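Local coordinates for protein sialidase B (Streptococcus pneumoniae serotype 4, PDB 4XJU) that catalyses the release of terminal alpha-2,3-, alpha-2,6- and alpha-2,8-linked sialic acids from oligosaccharides, glycoproteins and glycolipids, at residues 203-208 with 642-647; 501-506 with 552-557; 613-618 with 629-634. The protein carries 1 engineered substitution. All blocks are in the same frame, centred on the assembly; numbering follows the deposited sequence. Where two conformers were deposited one is given.

Overall arrangement
Contacts 1 to 3 all lie at the ligand-binding end of the sialidase beta-propeller, and each has atoms near the same bound 19D molecule. Contact 1 pairs the start of strand 205-213 with the loop leading into strand 647-652, so it closes a long loop of chain in which contact 2 and then contact 3 are nested. Their centres lie about 20 Å (1 and 2), 11 Å (1 and 3) and 12 Å (2 and 3) apart. Contact 3 stands between the others: Glu-631 pairs with Arg-207 of contact 1, and Tyr-615 meets Glu-503 of contact 2. Residues remote in sequence are thereby gathered round one sugar site.

Contact 1: 203-208 with 642-647; sequences ANYFRI and HLSNVV. With 19D ((1R,2R,3R,4R,5R,7R)-2-(acetylamino)-7-[(1R)-1,2-dihydroxyethyl]-4-fluoro-3-hydroxy-6,8-dioxabicyclo[3.2.1]octane-5-carboxylic acid), chain G; DMS (dimethyl sulfoxide), chain C.
Asn-204 and Ser-644 meet where the first strand of one blade of the sialidase beta-propeller, 205-213, passes the loop that runs into strand 647-652. The backbone carbonyl of Asn-204 is the acceptor: Ser-644 OG, in one of its two modelled conformers, donates to Asn-204 O over 2.8 Å, tilted 26° from the carbonyl plane. A water also donates to Asn-204 O and accepts from Asn-645 N (2.8 Å), so, in this conformer, the loop is tied to Asn-204 O at two neighbouring residues. The Asn-204 amide itself is held by Ser-197 and Val-268.

Tyr-205 brings the CD1-CE1 side of its ring to the 642-643 backbone. With CG set beside the backbone N (chi1 -48°), ring atom CE1 comes within 3.4 Å of His-642 C, while Leu-643 O lies at the ring edge, near its plane. The phenol OH donates to a water (2.6 Å) that in turn donates to His-642 O; its other partner is Trp-270 N.

At Phe-206 a third water accepts from the backbone N and donates to Leu-643 O, with 2.7 Å between the water and Leu-643 O. One methyl of Val-647, CG2, packs on the Phe-206 backbone and approaches its CB at 4.1 Å.

Arg-207 points its CB away from 642-647, and its chain, bent at chi2 and chi3, reaches the ligand. Together with Arg-519 and Arg-581, which also bond to 19D, it fits the arginine triad of sialidases. Its NE is in a salt bridge with Glu-631, and the in-plane edge of the guanidinium grips one carboxylate oxygen twice: NH1 lies 3.0 Å and NH2 3.1 Å from 19D O1B.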
loop_
_atom_site.group_PDB
_atom_site.type_symbol
_atom_site.label_atom_id
_atom_site.label_comp_id
_atom_site.label_asym_id
_atom_site.label_seq_id
_atom_site.Cartn_x
_atom_site.Cartn_y
_atom_site.Cartn_z
ATOM N N ALA A 203 -9.619 2.227 -7.703
ATOM C CA ALA A 203 -9.396 2.362 -6.262
ATOM C C ALA A 203 -8.553 3.599 -6.023
ATOM O O ALA A 203 -7.573 3.839 -6.745
ATOM C CB ALA A 203 -8.712 1.143 -5.703
ATOM N N ASN A 204 -8.915 4.386 -5.009
ATOM C CA ASN A 204 -8.167 5.601 -4.731
ATOM C C ASN A 204 -6.953 5.302 -3.866
ATOM O O ASN A 204 -6.084 6.162 -3.706
ATOM C CB ASN A 204 -9.066 6.655 -4.067
ATOM C CG ASN A 204 -8.552 8.085 -4.253
ATOM O OD1 ASN A 204 -7.807 8.380 -5.189
ATOM N ND2 ASN A 204 -8.979 8.987 -3.368
ATOM N N TYR A 205 -6.885 4.074 -3.338
ATOM C CA TYR A 205 -5.828 3.673 -2.391
ATOM C C TYR A 205 -5.267 2.302 -2.704
ATOM O O TYR A 205 -5.962 1.458 -3.272
ATOM C CB TYR A 205 -6.382 3.685 -0.951
ATOM C CG TYR A 205 -7.112 4.971 -0.687
ATOM C CD1 TYR A 205 -6.411 6.128 -0.395
ATOM C CD2 TYR A 205 -8.482 5.051 -0.813
ATOM C CE1 TYR A 205 -7.062 7.332 -0.196
ATOM C CE2 TYR A 205 -9.155 6.257 -0.603
ATOM C CZ TYR A 205 -8.430 7.388 -0.304
ATOM O OH TYR A 205 -9.083 8.585 -0.111
ATOM N N PHE A 206 -4.007 2.088 -2.328
ATOM C CA PHE A 206 -3.328 0.814 -2.564
ATOM C C PHE A 206 -2.455 0.472 -1.375
ATOM O O PHE A 206 -1.875 1.363 -0.751
ATOM C CB PHE A 206 -2.469 0.893 -3.835
ATOM C CG PHE A 206 -3.263 1.203 -5.067
ATOM C CD1 PHE A 206 -3.914 0.194 -5.760
ATOM C CD2 PHE A 206 -3.389 2.510 -5.511
ATOM C CE1 PHE A 206 -4.676 0.482 -6.886
ATOM C CE2 PHE A 206 -4.142 2.806 -6.635
ATOM C CZ PHE A 206 -4.789 1.787 -7.323
ATOM N N ARG A 207 -2.373 -0.815 -1.055
ATOM C CA ARG A 207 -1.478 -1.290 -0.011
ATOM C C ARG A 207 -1.033 -2.700 -0.362
ATOM O O ARG A 207 -1.616 -3.348 -1.234
ATOM C CB ARG A 207 -2.179 -1.292 1.367
ATOM C CG ARG A 207 -2.195 0.058 2.128
ATOM C CD ARG A 207 -2.182 -0.159 3.653
ATOM N NE ARG A 207 -1.008 -0.923 4.083
ATOM C CZ ARG A 207 -0.851 -1.450 5.296
ATOM N NH1 ARG A 207 -1.787 -1.279 6.233
ATOM N NH2 ARG A 207 0.251 -2.140 5.580
ATOM N N ILE A 208 -0.005 -3.168 0.337
ATOM C CA ILE A 208 0.451 -4.555 0.238
ATOM C C ILE A 208 1.001 -4.922 -1.159
ATOM O O ILE A 208 0.494 -5.830 -1.821
ATOM C CB ILE A 208 -0.652 -5.562 0.654
ATOM C CG1 ILE A 208 -1.506 -5.023 1.819
ATOM C CG2 ILE A 208 -0.029 -6.885 1.050
ATOM C CD1 ILE A 208 -0.708 -4.653 3.083
ATOM N N HIS A 642 -5.418 6.917 4.502
ATOM C CA HIS A 642 -6.094 7.416 3.303
ATOM C C HIS A 642 -5.272 8.421 2.504
ATOM O O HIS A 642 -5.751 9.514 2.185
ATOM C CB HIS A 642 -7.465 8.004 3.675
ATOM C CG HIS A 642 -8.161 7.232 4.761
ATOM N ND1 HIS A 642 -8.150 5.865 4.812
ATOM C CD2 HIS A 642 -8.836 7.660 5.857
ATOM C CE1 HIS A 642 -8.816 5.461 5.893
ATOM N NE2 HIS A 642 -9.234 6.526 6.535
ATOM N N LEU A 643 -4.042 8.034 2.166
ATOM C CA LEU A 643 -3.184 8.818 1.274
ATOM C C LEU A 643 -3.148 8.136 -0.083
ATOM O O LEU A 643 -3.052 6.909 -0.172
ATOM C CB LEU A 643 -1.756 8.892 1.819
ATOM C CG LEU A 643 -1.599 9.247 3.301
ATOM C CD1 LEU A 643 -0.105 9.265 3.681
ATOM C CD2 LEU A 643 -2.259 10.585 3.596
ATOM N N SER A 644 -3.206 8.921 -1.150
ATOM C CA SER A 644 -3.175 8.366 -2.497
ATOM C C SER A 644 -1.779 8.455 -3.097
ATOM O O SER A 644 -1.025 9.380 -2.794
ATOM C CB SER A 644 -4.190 9.078 -3.394
ATOM O OG SER A 644 -5.506 8.826 -2.929
ATOM N N ASN A 645 -1.440 7.484 -3.938
ATOM C CA ASN A 645 -0.168 7.475 -4.657
ATOM C C ASN A 645 1.073 7.537 -3.774
ATOM O O ASN A 645 2.012 8.286 -4.046
ATOM C CB ASN A 645 -0.163 8.559 -5.749
ATOM C CG ASN A 645 -1.266 8.348 -6.765
ATOM O OD1 ASN A 645 -1.926 7.306 -6.762
ATOM N ND2 ASN A 645 -1.475 9.328 -7.642
ATOM N N VAL A 646 1.073 6.717 -2.724
ATOM C CA VAL A 646 2.233 6.576 -1.854
ATOM C C VAL A 646 2.932 5.224 -2.022
ATOM O O VAL A 646 4.055 5.050 -1.555
ATOM C CB VAL A 646 1.871 6.796 -0.367
ATOM C CG1 VAL A 646 1.658 8.278 -0.097
ATOM C CG2 VAL A 646 0.604 5.976 0.015
ATOM N N VAL A 647 2.268 4.266 -2.666
ATOM C CA VAL A 647 2.941 3.027 -3.061
ATOM C C VAL A 647 3.725 3.307 -4.333
ATOM O O VAL A 647 3.141 3.588 -5.385
ATOM C CB VAL A 647 1.952 1.866 -3.304
ATOM C CG1 VAL A 647 2.699 0.634 -3.829
ATOM C CG2 VAL A 647 1.198 1.538 -2.020
HETATM C C1 19D G . -0.656 -3.920 9.038
HETATM O O1A 19D G . 0.037 -4.299 10.031
HETATM O O1B 19D G . -0.501 -2.831 8.461
HETATM C C2 19D G . -1.725 -4.872 8.569
HETATM C C3 19D G . -2.023 -4.835 7.050
HETATM C C4 19D G . -2.449 -6.259 6.523
HETATM O O4 19D G . -3.141 -6.085 5.284
HETATM C C5 19D G . -3.411 -6.974 7.617
HETATM N N5 19D G . -3.812 -8.286 7.128
HETATM C C6 19D G . -2.732 -6.870 8.997
HETATM O O6 19D G . -1.456 -6.230 8.936
HETATM C C7 19D G . -3.463 -5.786 9.785
HETATM O O7 19D G . -2.896 -4.530 9.308
HETATM C C8 19D G . -3.466 -5.908 11.324
HETATM O O8 19D G . -2.162 -5.948 11.931
HETATM C C9 19D G . -4.234 -7.147 11.775
HETATM O O9 19D G . -3.463 -8.338 11.607
HETATM C C10 19D G . -5.012 -8.761 7.460
HETATM O O10 19D G . -5.792 -8.127 8.165
HETATM C C11 19D G . -5.344 -10.106 6.911
HETATM F F1 19D G . -2.712 -3.999 6.839
HETATM S S DMS C . -5.331 12.344 -0.701
HETATM O O DMS C . -3.906 11.875 -0.807
HETATM C C1 DMS C . -5.743 13.059 0.916
HETATM C C2 DMS C . -5.587 13.724 -1.840
HETATM O O HOH W 1 -3.577 5.851 -4.664
HETATM O O HOH W 2 -8.375 10.509 1.468
HETATM O O HOH W 3 -2.565 4.407 -1.141
#

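Contact 2: 501-506 with 552-557; sequences TAEAQM and GTQVSA. With 19D ((1R,2R,3R,4R,5R,7R)-2-(acetylamino)-7-[(1R)-1,2-dihydroxyethyl]-4-fluoro-3-hydroxy-6,8-dioxabicyclo[3.2.1]octane-5-carboxylic acid), chain G.
Gln-505 reaches across to Val-555 with the first carbons of its side chain. Its CB, directed at 552-557, lies 3.6 Å from Val-555 O, and CG comes closer still, 3.3 Å from Val-555 O. At CG the chain bends (chi2 -73°), which carries the amide back over its own strand. There NE2 donates to Ala-504 O over 2.9 Å in a bond of 166°, with the acceptor close to the amide plane. The other end of the amide, OE1, takes a hydrogen bond from Gln-456 N and lies 2.7 Å from a water that accepts from Ala-557 N.

Residues 503-506 and 553-557, which lead into strands 504-510 and 556-560, run nearly parallel, their end-to-end directions 9° apart, yet no direct hydrogen bond joins the two segments. The strands belong to separate four-stranded sheets, neighbouring blades of the sialidase beta-propeller, and here they meet through side chains and water. A second water accepts from Val-555 N (3.0 Å) and donates weakly to Glu-503 O.

Glu-503, a predicted active-site residue, crosses Gln-554 at about a right angle. Its OE2 rests 3.4 Å from Gln-554 CB, and its 3.3 Å approach to Gln-554 N has too poor an angle for a hydrogen bond. The carboxylate is held elsewhere, OE2 by a salt bridge to Arg-519 and OE1 probably by Tyr-615 OH, at a separation too short to be taken literally. The Gln-554 amide, likewise, bonds to Pro-454 O and Ser-616 N.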
loop_
_atom_site.group_PDB
_atom_site.type_symbol
_atom_site.label_atom_id
_atom_site.label_comp_id
_atom_site.label_asym_id
_atom_site.label_seq_id
_atom_site.Cartn_x
_atom_site.Cartn_y
_atom_site.Cartn_z
ATOM N N THR A 501 1.467 -10.899 14.082
ATOM C CA THR A 501 1.265 -10.792 12.648
ATOM C C THR A 501 2.569 -11.259 12.020
ATOM O O THR A 501 3.401 -10.449 11.623
ATOM C CB THR A 501 0.946 -9.342 12.259
ATOM O OG1 THR A 501 -0.190 -8.903 13.015
ATOM C CG2 THR A 501 0.625 -9.226 10.773
ATOM N N ALA A 502 2.752 -12.578 11.955
ATOM C CA ALA A 502 4.055 -13.143 11.632
ATOM C C ALA A 502 4.233 -13.279 10.127
ATOM O O ALA A 502 4.399 -14.391 9.597
ATOM C CB ALA A 502 4.254 -14.483 12.333
ATOM N N GLU A 503 4.201 -12.138 9.444
ATOM C CA GLU A 503 4.383 -12.109 7.996
ATOM C C GLU A 503 5.797 -12.564 7.657
ATOM O O GLU A 503 6.792 -11.993 8.133
ATOM C CB GLU A 503 4.075 -10.712 7.448
ATOM C CG GLU A 503 2.602 -10.314 7.633
ATOM C CD GLU A 503 2.392 -8.811 7.648
ATOM O OE1 GLU A 503 1.262 -8.355 7.321
ATOM O OE2 GLU A 503 3.352 -8.075 7.977
ATOM N N ALA A 504 5.872 -13.608 6.835
ATOM C CA ALA A 504 7.120 -14.326 6.604
ATOM C C ALA A 504 7.433 -14.356 5.117
ATOM O O ALA A 504 6.529 -14.554 4.293
ATOM C CB ALA A 504 7.008 -15.746 7.149
ATOM N N GLN A 505 8.704 -14.159 4.767
ATOM C CA GLN A 505 9.148 -14.341 3.381
ATOM C C GLN A 505 10.385 -15.229 3.350
ATOM O O GLN A 505 11.215 -15.183 4.266
ATOM C CB GLN A 505 9.425 -12.987 2.715
ATOM C CG GLN A 505 8.151 -12.204 2.386
ATOM C CD GLN A 505 7.386 -12.796 1.221
ATOM O OE1 GLN A 505 7.600 -12.407 0.068
ATOM N NE2 GLN A 505 6.484 -13.741 1.512
ATOM N N MET A 506 10.510 -16.016 2.286
ATOM C CA MET A 506 11.534 -17.049 2.198
ATOM C C MET A 506 12.582 -16.794 1.121
ATOM O O MET A 506 12.286 -16.210 0.074
ATOM C CB MET A 506 10.859 -18.392 1.909
ATOM C CG MET A 506 9.748 -18.728 2.874
ATOM S SD MET A 506 8.775 -20.136 2.327
ATOM C CE MET A 506 7.635 -19.333 1.208
ATOM N N GLY A 552 5.743 -4.348 14.547
ATOM C CA GLY A 552 6.494 -4.890 13.426
ATOM C C GLY A 552 5.922 -4.523 12.071
ATOM O O GLY A 552 4.847 -3.916 11.979
ATOM N N THR A 553 6.662 -4.872 11.018
ATOM C CA THR A 553 6.263 -4.564 9.657
ATOM C C THR A 553 6.690 -5.734 8.779
ATOM O O THR A 553 7.692 -6.390 9.051
ATOM C CB THR A 553 6.929 -3.251 9.144
ATOM O OG1 THR A 553 6.672 -2.174 10.067
ATOM C CG2 THR A 553 6.384 -2.853 7.766
ATOM N N GLN A 554 5.917 -6.006 7.734
ATOM C CA GLN A 554 6.330 -6.965 6.715
ATOM C C GLN A 554 7.773 -6.711 6.259
ATOM O O GLN A 554 8.194 -5.558 6.090
ATOM C CB GLN A 554 5.399 -6.849 5.498
ATOM C CG GLN A 554 5.618 -7.948 4.455
ATOM C CD GLN A 554 5.580 -7.419 3.028
ATOM O OE1 GLN A 554 5.619 -6.207 2.798
ATOM N NE2 GLN A 554 5.498 -8.326 2.062
ATOM N N VAL A 555 8.525 -7.793 6.065
ATOM C CA VAL A 555 9.876 -7.730 5.496
ATOM C C VAL A 555 9.930 -8.526 4.182
ATOM O O VAL A 555 9.418 -9.642 4.108
ATOM C CB VAL A 555 10.931 -8.260 6.513
ATOM C CG1 VAL A 555 10.476 -9.580 7.119
ATOM C CG2 VAL A 555 12.297 -8.418 5.863
ATOM N N SER A 556 10.510 -7.949 3.134
ATOM C CA SER A 556 10.653 -8.696 1.891
ATOM C C SER A 556 12.109 -9.106 1.744
ATOM O O SER A 556 13.001 -8.469 2.311
ATOM C CB SER A 556 10.129 -7.915 0.679
ATOM O OG SER A 556 10.665 -6.614 0.600
ATOM N N ALA A 557 12.351 -10.189 1.014
ATOM C CA ALA A 557 13.677 -10.803 0.986
ATOM C C ALA A 557 13.884 -11.579 -0.312
ATOM O O ALA A 557 12.984 -12.282 -0.757
ATOM C CB ALA A 557 13.837 -11.743 2.176
HETATM C C1 19D G . -0.656 -3.920 9.038
HETATM O O1A 19D G . 0.037 -4.299 10.031
HETATM O O1B 19D G . -0.501 -2.831 8.461
HETATM C C2 19D G . -1.725 -4.872 8.569
HETATM C C3 19D G . -2.023 -4.835 7.050
HETATM C C4 19D G . -2.449 -6.259 6.523
HETATM O O4 19D G . -3.141 -6.085 5.284
HETATM C C5 19D G . -3.411 -6.974 7.617
HETATM N N5 19D G . -3.812 -8.286 7.128
HETATM C C6 19D G . -2.732 -6.870 8.997
HETATM O O6 19D G . -1.456 -6.230 8.936
HETATM C C7 19D G . -3.463 -5.786 9.785
HETATM O O7 19D G . -2.896 -4.530 9.308
HETATM C C8 19D G . -3.466 -5.908 11.324
HETATM O O8 19D G . -2.162 -5.948 11.931
HETATM C C9 19D G . -4.234 -7.147 11.775
HETATM O O9 19D G . -3.463 -8.338 11.607
HETATM C C10 19D G . -5.012 -8.761 7.460
HETATM O O10 19D G . -5.792 -8.127 8.165
HETATM C C11 19D G . -5.344 -10.106 6.911
HETATM F F1 19D G . -2.712 -3.999 6.839
HETATM O O HOH W 4 7.430 -10.581 5.732
HETATM O O HOH W 5 10.010 -11.280 -0.455
#

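Contact 3: 613-618 with 629-634; sequences YAYSAI and LFEKYD. With 19D ((1R,2R,3R,4R,5R,7R)-2-(acetylamino)-7-[(1R)-1,2-dihydroxyethyl]-4-fluoro-3-hydroxy-6,8-dioxabicyclo[3.2.1]octane-5-carboxylic acid), chain G.
Glu-631 O is gripped from both segments: Ala-614 N donates to it over 2.9 Å, in the carbonyl plane, Tyr-613 CA adds a CH...O contact at 3.4 Å, and Tyr-633 N, from the same segment as Glu-631, gives a weak hydrogen bond. The next rungs are Glu-631 N to Tyr-615 O (2.9 Å), then the pair Ala-617 and Leu-629, bonded in both directions. That pair belongs to the beta hairpin of strands 616-620 and 626-631, with Ser-616 and Phe-630 as a non-hydrogen-bonded pair; the bonds at Tyr-615 and Ala-614 continue the pairing beyond the strand start.

Phe-630 CG stands between its backbone N and carbonyl carbon (chi1 63°), which brings the ring against that of Tyr-613. The planes are 25° apart with centroids at 4.9 Å, but slid so far that overlap is slight; Tyr-613 CE2 sits over the phenylalanine face.

The Glu-631 side chain runs alongside Tyr-615. Its OE1 accepts from Tyr-615 N at 3.0 Å, the N-H approaching well out of the carboxylate plane (56°), while OE2 is taken by Arg-207 NE and Ile-208 N. Tyr-615 OH lies 3.0 Å from 19D O6. One carboxylate therefore holds both the probable nucleophile's backbone and a ligand-binding arginine, consistent with its positioning the two relative to each other.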
loop_
_atom_site.group_PDB
_atom_site.type_symbol
_atom_site.label_atom_id
_atom_site.label_comp_id
_atom_site.label_asym_id
_atom_site.label_seq_id
_atom_site.Cartn_x
_atom_site.Cartn_y
_atom_site.Cartn_z
ATOM N N TYR A 613 8.231 4.449 5.448
ATOM C CA TYR A 613 8.532 3.248 4.677
ATOM C C TYR A 613 7.878 2.075 5.371
ATOM O O TYR A 613 8.200 1.769 6.523
ATOM C CB TYR A 613 10.048 3.028 4.626
ATOM C CG TYR A 613 10.491 1.963 3.634
ATOM C CD1 TYR A 613 10.594 0.618 4.003
ATOM C CD2 TYR A 613 10.838 2.310 2.333
ATOM C CE1 TYR A 613 11.026 -0.358 3.079
ATOM C CE2 TYR A 613 11.252 1.355 1.415
ATOM C CZ TYR A 613 11.354 0.034 1.789
ATOM O OH TYR A 613 11.783 -0.889 0.849
ATOM N N ALA A 614 6.936 1.419 4.704
ATOM C CA ALA A 614 6.188 0.355 5.374
ATOM C C ALA A 614 6.316 -0.985 4.668
ATOM O O ALA A 614 7.421 -1.529 4.560
ATOM C CB ALA A 614 4.730 0.750 5.561
ATOM N N TYR A 615 5.209 -1.542 4.195
ATOM C CA TYR A 615 5.310 -2.815 3.476
ATOM C C TYR A 615 6.075 -2.603 2.178
ATOM O O TYR A 615 6.059 -1.510 1.605
ATOM C CB TYR A 615 3.931 -3.411 3.165
ATOM C CG TYR A 615 3.227 -4.083 4.326
ATOM C CD1 TYR A 615 3.196 -3.505 5.587
ATOM C CD2 TYR A 615 2.543 -5.272 4.143
ATOM C CE1 TYR A 615 2.521 -4.122 6.651
ATOM C CE2 TYR A 615 1.861 -5.885 5.185
ATOM C CZ TYR A 615 1.848 -5.307 6.428
ATOM O OH TYR A 615 1.164 -5.936 7.440
ATOM N N SER A 616 6.737 -3.653 1.703
ATOM C CA SER A 616 7.579 -3.532 0.518
ATOM C C SER A 616 7.661 -4.840 -0.234
ATOM O O SER A 616 7.337 -5.904 0.301
ATOM C CB SER A 616 8.987 -3.096 0.907
ATOM O OG SER A 616 9.592 -4.051 1.763
ATOM N N ALA A 617 8.106 -4.741 -1.482
ATOM C CA ALA A 617 8.330 -5.884 -2.344
ATOM C C ALA A 617 9.660 -5.636 -3.027
ATOM O O ALA A 617 9.940 -4.523 -3.450
ATOM C CB ALA A 617 7.235 -5.964 -3.386
ATOM N N ILE A 618 10.486 -6.666 -3.142
ATOM C CA ILE A 618 11.726 -6.516 -3.875
ATOM C C ILE A 618 11.909 -7.676 -4.824
ATOM O O ILE A 618 11.475 -8.799 -4.543
ATOM C CB ILE A 618 12.961 -6.374 -2.968
ATOM C CG1 ILE A 618 12.979 -7.454 -1.897
ATOM C CG2 ILE A 618 13.016 -4.977 -2.325
ATOM C CD1 ILE A 618 14.271 -7.441 -1.114
ATOM N N LEU A 629 9.065 -1.996 -4.861
ATOM C CA LEU A 629 7.736 -1.376 -4.816
ATOM C C LEU A 629 7.329 -1.366 -3.353
ATOM O O LEU A 629 7.239 -2.415 -2.721
ATOM C CB LEU A 629 6.726 -2.203 -5.629
ATOM C CG LEU A 629 5.267 -1.714 -5.744
ATOM C CD1 LEU A 629 5.179 -0.379 -6.464
ATOM C CD2 LEU A 629 4.414 -2.759 -6.474
ATOM N N PHE A 630 7.086 -0.182 -2.811
ATOM C CA PHE A 630 6.938 -0.044 -1.361
ATOM C C PHE A 630 5.946 1.036 -0.976
ATOM O O PHE A 630 5.736 1.994 -1.723
ATOM C CB PHE A 630 8.307 0.246 -0.728
ATOM C CG PHE A 630 8.921 1.543 -1.183
ATOM C CD1 PHE A 630 9.590 1.625 -2.396
ATOM C CD2 PHE A 630 8.807 2.686 -0.406
ATOM C CE1 PHE A 630 10.158 2.829 -2.818
ATOM C CE2 PHE A 630 9.377 3.888 -0.818
ATOM C CZ PHE A 630 10.046 3.959 -2.020
ATOM N N GLU A 631 5.341 0.869 0.198
ATOM C CA GLU A 631 4.505 1.903 0.792
ATOM C C GLU A 631 5.380 3.011 1.351
ATOM O O GLU A 631 6.054 2.819 2.375
ATOM C CB GLU A 631 3.656 1.287 1.919
ATOM C CG GLU A 631 2.716 0.177 1.450
ATOM C CD GLU A 631 2.014 -0.537 2.592
ATOM O OE1 GLU A 631 2.453 -0.396 3.758
ATOM O OE2 GLU A 631 1.015 -1.246 2.333
ATOM N N LYS A 632 5.387 4.167 0.686
ATOM C CA LYS A 632 6.193 5.296 1.154
ATOM C C LYS A 632 5.421 6.182 2.130
ATOM O O LYS A 632 5.200 7.376 1.888
ATOM C CB LYS A 632 6.733 6.140 -0.004
ATOM C CG LYS A 632 7.902 7.046 0.424
ATOM C CD LYS A 632 8.311 8.037 -0.667
ATOM C CE LYS A 632 9.427 8.936 -0.172
ATOM N NZ LYS A 632 10.697 8.166 0.024
ATOM N N TYR A 633 5.044 5.592 3.254
ATOM C CA TYR A 633 4.369 6.320 4.322
ATOM C C TYR A 633 4.268 5.391 5.501
ATOM O O TYR A 633 4.596 4.214 5.391
ATOM C CB TYR A 633 2.976 6.785 3.868
ATOM C CG TYR A 633 1.871 5.753 3.894
ATOM C CD1 TYR A 633 1.886 4.649 3.043
ATOM C CD2 TYR A 633 0.788 5.902 4.751
ATOM C CE1 TYR A 633 0.848 3.706 3.072
ATOM C CE2 TYR A 633 -0.248 4.984 4.779
ATOM C CZ TYR A 633 -0.215 3.895 3.937
ATOM O OH TYR A 633 -1.254 2.996 3.973
ATOM N N ASP A 634 3.817 5.910 6.629
ATOM C CA ASP A 634 3.647 5.058 7.791
ATOM C C ASP A 634 2.232 4.480 7.763
ATOM O O ASP A 634 1.270 5.153 8.140
ATOM C CB ASP A 634 3.889 5.856 9.074
ATOM C CG ASP A 634 3.991 4.970 10.297
ATOM O OD1 ASP A 634 3.255 3.966 10.369
ATOM O OD2 ASP A 634 4.820 5.263 11.193
HETATM C C1 19D G . -0.656 -3.920 9.038
HETATM O O1A 19D G . 0.037 -4.299 10.031
HETATM O O1B 19D G . -0.501 -2.831 8.461
HETATM C C2 19D G . -1.725 -4.872 8.569
HETATM C C3 19D G . -2.023 -4.835 7.050
HETATM C C4 19D G . -2.449 -6.259 6.523
HETATM O O4 19D G . -3.141 -6.085 5.284
HETATM C C5 19D G . -3.411 -6.974 7.617
HETATM N N5 19D G . -3.812 -8.286 7.128
HETATM C C6 19D G . -2.732 -6.870 8.997
HETATM O O6 19D G . -1.456 -6.230 8.936
HETATM C C7 19D G . -3.463 -5.786 9.785
HETATM O O7 19D G . -2.896 -4.530 9.308
HETATM C C8 19D G . -3.466 -5.908 11.324
HETATM O O8 19D G . -2.162 -5.948 11.931
HETATM C C9 19D G . -4.234 -7.147 11.775
HETATM O O9 19D G . -3.463 -8.338 11.607
HETATM C C10 19D G . -5.012 -8.761 7.460
HETATM O O10 19D G . -5.792 -8.127 8.165
HETATM C C11 19D G . -5.344 -10.106 6.911
HETATM F F1 19D G . -2.712 -3.999 6.839
#